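Local coordinates for hypothetical protein (Geobacillus stearothermophilus, PDB 1SFS) that is of unknown function but has a glycoside hydrolase-like domain and may be a bacterial lysozyme, at residues I29-F43 against V46-Y59. Numbering follows the deposited sequence.
Sequences IWGVDSAQVVTDQLF and VRTELGYPKFWGRY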
# COMPACT_ATOMS: atom_id res chain seq x y z
N ILE A 29 3.10 -6.04 13.32
CA ILE A 29 3.74 -7.05 12.45
C ILE A 29 4.67 -6.28 11.56
O ILE A 29 4.31 -5.25 11.04
CB ILE A 29 2.56 -7.68 11.63
CG1 ILE A 29 1.54 -8.31 12.56
CG2 ILE A 29 3.08 -8.63 10.62
CD1 ILE A 29 1.93 -9.64 13.04
N TRP A 30 5.86 -6.77 11.30
CA TRP A 30 6.89 -6.02 10.56
C TRP A 30 6.99 -6.50 9.14
O TRP A 30 6.89 -7.71 8.87
CB TRP A 30 8.22 -6.20 11.30
CG TRP A 30 9.37 -5.38 10.77
CD1 TRP A 30 9.70 -4.09 11.09
CD2 TRP A 30 10.36 -5.83 9.85
NE1 TRP A 30 10.81 -3.70 10.42
CE2 TRP A 30 11.25 -4.74 9.66
CE3 TRP A 30 10.57 -7.04 9.18
CZ2 TRP A 30 12.33 -4.86 8.81
CZ3 TRP A 30 11.66 -7.15 8.34
CH2 TRP A 30 12.51 -6.07 8.17
N GLY A 31 7.23 -5.56 8.24
CA GLY A 31 7.44 -5.88 6.84
C GLY A 31 8.16 -4.78 6.13
O GLY A 31 8.67 -3.85 6.75
N VAL A 32 8.26 -4.95 4.80
CA VAL A 32 9.05 -4.03 4.00
C VAL A 32 8.30 -3.72 2.71
O VAL A 32 7.22 -4.26 2.46
CB VAL A 32 10.46 -4.62 3.66
CG1 VAL A 32 11.23 -4.85 4.96
CG2 VAL A 32 10.36 -5.88 2.82
N ASP A 33 8.84 -2.84 1.89
CA ASP A 33 8.35 -2.64 0.54
C ASP A 33 9.57 -2.26 -0.33
O ASP A 33 10.57 -1.76 0.18
CB ASP A 33 7.22 -1.59 0.46
CG ASP A 33 7.64 -0.23 0.87
OD1 ASP A 33 8.28 0.46 0.00
OD2 ASP A 33 7.36 0.19 2.01
N SER A 34 9.44 -2.48 -1.63
CA SER A 34 10.51 -2.12 -2.54
C SER A 34 9.98 -1.82 -3.93
O SER A 34 9.07 -2.47 -4.44
CB SER A 34 11.55 -3.22 -2.61
OG SER A 34 11.06 -4.44 -3.11
N ALA A 35 10.66 -0.88 -4.59
CA ALA A 35 10.43 -0.59 -5.98
C ALA A 35 10.83 -1.75 -6.89
O ALA A 35 10.22 -2.01 -7.90
CB ALA A 35 11.20 0.65 -6.37
N GLN A 36 11.90 -2.45 -6.50
CA GLN A 36 12.43 -3.53 -7.35
C GLN A 36 11.85 -4.88 -6.94
O GLN A 36 11.32 -5.11 -5.85
CB GLN A 36 13.96 -3.45 -7.40
CG GLN A 36 14.54 -3.97 -6.14
CD GLN A 36 16.04 -3.64 -6.10
OE1 GLN A 36 16.49 -2.55 -5.85
NE2 GLN A 36 16.89 -4.66 -6.29
N VAL A 37 11.97 -5.82 -7.89
CA VAL A 37 11.56 -7.21 -7.73
C VAL A 37 12.23 -7.87 -6.53
O VAL A 37 13.46 -7.70 -6.31
CB VAL A 37 11.91 -7.99 -9.02
CG1 VAL A 37 11.81 -9.50 -8.89
CG2 VAL A 37 11.07 -7.45 -10.15
N VAL A 38 11.45 -8.69 -5.85
CA VAL A 38 11.99 -9.52 -4.78
C VAL A 38 12.65 -10.73 -5.42
O VAL A 38 11.98 -11.72 -5.68
CB VAL A 38 10.92 -9.94 -3.80
CG1 VAL A 38 11.57 -10.63 -2.60
CG2 VAL A 38 10.11 -8.77 -3.31
N THR A 39 13.92 -10.69 -5.62
CA THR A 39 14.72 -11.86 -5.96
C THR A 39 15.09 -12.56 -4.68
O THR A 39 14.98 -12.02 -3.57
CB THR A 39 15.99 -11.38 -6.70
OG1 THR A 39 16.71 -10.58 -5.77
CG2 THR A 39 15.67 -10.69 -8.02
N ASP A 40 15.60 -13.78 -4.80
CA ASP A 40 16.10 -14.46 -3.60
C ASP A 40 17.20 -13.66 -2.95
O ASP A 40 17.27 -13.56 -1.72
CB ASP A 40 16.62 -15.86 -3.87
CG ASP A 40 16.97 -16.57 -2.54
OD1 ASP A 40 16.10 -16.82 -1.69
OD2 ASP A 40 18.16 -16.94 -2.31
N GLN A 41 18.05 -13.05 -3.78
CA GLN A 41 19.14 -12.20 -3.26
C GLN A 41 18.61 -11.06 -2.40
O GLN A 41 19.14 -10.86 -1.30
CB GLN A 41 20.06 -11.73 -4.37
CG GLN A 41 21.00 -12.85 -4.80
CD GLN A 41 22.20 -13.20 -3.95
OE1 GLN A 41 22.40 -12.62 -2.88
NE2 GLN A 41 23.08 -14.13 -4.33
N LEU A 42 17.57 -10.36 -2.85
CA LEU A 42 17.03 -9.24 -2.09
C LEU A 42 16.34 -9.76 -0.84
O LEU A 42 16.46 -9.17 0.23
CB LEU A 42 16.08 -8.41 -2.94
CG LEU A 42 15.46 -7.19 -2.27
CD1 LEU A 42 16.49 -6.23 -1.68
CD2 LEU A 42 14.57 -6.46 -3.21
N PHE A 43 15.58 -10.85 -0.94
CA PHE A 43 14.95 -11.44 0.27
C PHE A 43 15.99 -11.78 1.26
O PHE A 43 15.80 -11.49 2.48
CB PHE A 43 14.07 -12.64 -0.15
CG PHE A 43 13.54 -13.34 1.07
CD1 PHE A 43 12.50 -12.88 1.83
CD2 PHE A 43 14.16 -14.52 1.48
CE1 PHE A 43 12.09 -13.53 3.03
CE2 PHE A 43 13.81 -15.18 2.63
CZ PHE A 43 12.81 -14.65 3.37
N VAL A 46 17.37 -8.77 3.13
CA VAL A 46 16.46 -8.31 4.19
C VAL A 46 16.45 -9.25 5.39
O VAL A 46 16.57 -8.84 6.52
CB VAL A 46 15.06 -8.10 3.62
CG1 VAL A 46 14.05 -7.79 4.71
CG2 VAL A 46 15.05 -6.95 2.60
N ARG A 47 16.29 -10.55 5.11
CA ARG A 47 16.12 -11.57 6.13
C ARG A 47 17.31 -11.51 7.05
O ARG A 47 17.12 -11.58 8.30
CB ARG A 47 15.97 -13.00 5.56
CG ARG A 47 15.71 -14.08 6.64
CD ARG A 47 15.46 -15.46 6.00
NE ARG A 47 16.62 -16.05 5.39
CZ ARG A 47 17.55 -16.76 6.05
NH1 ARG A 47 18.57 -17.26 5.34
NH2 ARG A 47 17.40 -16.94 7.38
N THR A 48 18.52 -11.39 6.57
CA THR A 48 19.72 -11.49 7.37
C THR A 48 20.18 -10.14 7.90
O THR A 48 20.84 -10.06 8.96
CB THR A 48 20.86 -12.18 6.61
OG1 THR A 48 21.20 -11.43 5.43
CG2 THR A 48 20.48 -13.59 6.15
N GLU A 49 19.91 -9.03 7.20
CA GLU A 49 20.36 -7.70 7.60
C GLU A 49 19.32 -6.87 8.37
O GLU A 49 19.72 -5.92 9.08
CB GLU A 49 20.74 -6.79 6.43
CG GLU A 49 21.89 -7.30 5.59
CD GLU A 49 23.28 -7.17 6.16
OE1 GLU A 49 23.56 -6.26 6.97
OE2 GLU A 49 24.15 -7.98 5.77
N LEU A 50 18.04 -7.19 8.23
CA LEU A 50 16.99 -6.38 8.87
C LEU A 50 16.06 -7.24 9.69
O LEU A 50 15.74 -6.85 10.84
CB LEU A 50 16.19 -5.61 7.82
CG LEU A 50 16.90 -4.43 7.18
CD1 LEU A 50 16.08 -3.93 5.99
CD2 LEU A 50 17.20 -3.27 8.15
N GLY A 51 15.56 -8.31 9.16
CA GLY A 51 14.61 -9.11 9.85
C GLY A 51 13.74 -9.91 8.88
O GLY A 51 13.90 -9.85 7.68
N TYR A 52 12.81 -10.66 9.43
CA TYR A 52 11.99 -11.53 8.60
C TYR A 52 10.69 -10.81 8.25
O TYR A 52 9.85 -10.62 9.12
CB TYR A 52 11.68 -12.87 9.35
CG TYR A 52 11.42 -13.91 8.31
CD1 TYR A 52 12.37 -14.90 8.04
CD2 TYR A 52 10.26 -13.93 7.56
CE1 TYR A 52 12.13 -15.86 7.07
CE2 TYR A 52 10.03 -14.86 6.55
CZ TYR A 52 10.96 -15.81 6.31
OH TYR A 52 10.79 -16.76 5.33
N PRO A 53 10.50 -10.38 7.01
CA PRO A 53 9.30 -9.59 6.72
C PRO A 53 8.09 -10.49 6.68
O PRO A 53 8.14 -11.58 6.08
CB PRO A 53 9.64 -8.98 5.38
CG PRO A 53 10.48 -10.05 4.71
CD PRO A 53 11.33 -10.62 5.82
N LYS A 54 6.97 -10.05 7.23
CA LYS A 54 5.73 -10.80 7.15
C LYS A 54 4.93 -10.41 5.90
O LYS A 54 4.05 -11.18 5.47
CB LYS A 54 4.90 -10.66 8.40
CG LYS A 54 5.63 -11.02 9.66
CD LYS A 54 6.59 -12.20 9.64
CE LYS A 54 7.38 -12.47 10.93
NZ LYS A 54 8.35 -11.34 11.34
N PHE A 55 5.25 -9.27 5.32
CA PHE A 55 4.61 -8.77 4.14
C PHE A 55 5.62 -7.94 3.38
O PHE A 55 6.59 -7.45 3.98
CB PHE A 55 3.32 -8.00 4.43
CG PHE A 55 3.53 -6.77 5.32
CD1 PHE A 55 3.77 -5.53 4.74
CD2 PHE A 55 3.54 -6.88 6.69
CE1 PHE A 55 3.98 -4.43 5.56
CE2 PHE A 55 3.75 -5.75 7.51
CZ PHE A 55 3.95 -4.54 6.93
N TRP A 56 5.37 -7.80 2.08
CA TRP A 56 6.32 -7.10 1.20
C TRP A 56 5.51 -6.29 0.21
O TRP A 56 4.80 -6.87 -0.64
CB TRP A 56 7.26 -8.09 0.54
CG TRP A 56 8.53 -7.47 -0.01
CD1 TRP A 56 8.65 -6.39 -0.83
CD2 TRP A 56 9.87 -7.92 0.25
NE1 TRP A 56 9.97 -6.13 -1.08
CE2 TRP A 56 10.72 -7.05 -0.44
CE3 TRP A 56 10.41 -8.94 1.02
CZ2 TRP A 56 12.11 -7.21 -0.40
CZ3 TRP A 56 11.78 -9.09 1.05
CH2 TRP A 56 12.61 -8.23 0.35
N GLY A 57 5.57 -4.98 0.28
CA GLY A 57 4.88 -4.09 -0.64
C GLY A 57 5.58 -4.09 -2.00
O GLY A 57 6.79 -3.90 -2.08
N ARG A 58 4.79 -4.30 -3.03
CA ARG A 58 5.28 -4.39 -4.39
C ARG A 58 4.27 -3.80 -5.35
O ARG A 58 3.07 -3.72 -5.07
CB ARG A 58 5.52 -5.86 -4.77
CG ARG A 58 6.73 -6.47 -4.08
CD ARG A 58 8.07 -5.87 -4.57
NE ARG A 58 8.23 -6.21 -5.98
CZ ARG A 58 8.15 -5.41 -7.01
NH1 ARG A 58 8.06 -4.07 -6.86
NH2 ARG A 58 8.16 -5.93 -8.22
N TYR A 59 4.75 -3.40 -6.52
CA TYR A 59 3.96 -2.63 -7.48
C TYR A 59 3.31 -3.51 -8.51
O TYR A 59 3.90 -4.43 -9.08
CB TYR A 59 4.86 -1.54 -8.13
CG TYR A 59 5.28 -0.58 -7.08
CD1 TYR A 59 6.40 -0.80 -6.29
CD2 TYR A 59 4.50 0.53 -6.75
CE1 TYR A 59 6.76 0.07 -5.28
CE2 TYR A 59 4.84 1.41 -5.77
CZ TYR A 59 5.97 1.20 -5.02
OH TYR A 59 6.34 2.02 -4.00
O HOH W 1 6.69 -9.28 12.62
O HOH W 2 8.41 1.18 -2.57
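Trp56 points its indole NE1 at Ser34 OG, 2.9 Å away and close to the ring plane, while that hydroxyl donates to Gln36 O; the two bonds fix both the serine rotamer and the indole. Arg58 folds back through chi2 and chi3 so that NH1 donates to Ser34 O (3.1 Å) and one guanidinium face lies under Gln36 O; NE forms a salt bridge with Glu74, which also accepts from Val38 N. Four backbone bonds join the two segments: Lys54 N to Trp30 O, Val32 N to Phe55 O, Gly57 N to Val32 O and Ser34 N to Gly57 O. A water links Asp33 OD1 with Tyr59 OH, while Asp33 OD2 is held by Asn229 and Gln216. Strands 29-33 and 55-59 run parallel, 19° apart, joined through helix 40-49 as a beta-alpha-beta crossover. Between sheet and helix the Trp56 indole is clamped by two methyls: Val32 CG2 sits 3.5 Å from the six-membered centroid, and Val38 CG2, opposite, 3.4 Å from the five-membered centroid. Leu42 CD2 and Phe43 CD1 close on its benzo end. Phe43, its chi1 of 174° carrying the ring away from its own N, turns an edge to the face of Tyr52 in an offset edge-to-face pair, planes at 75°. On this helix side Trp30 swings its six-membered ring against Leu50 CB, 3.7 Å from CH2. On the other side of the sheet the Phe55 ring lies with one face against Gly31 CA, 3.8 Å from its centroid.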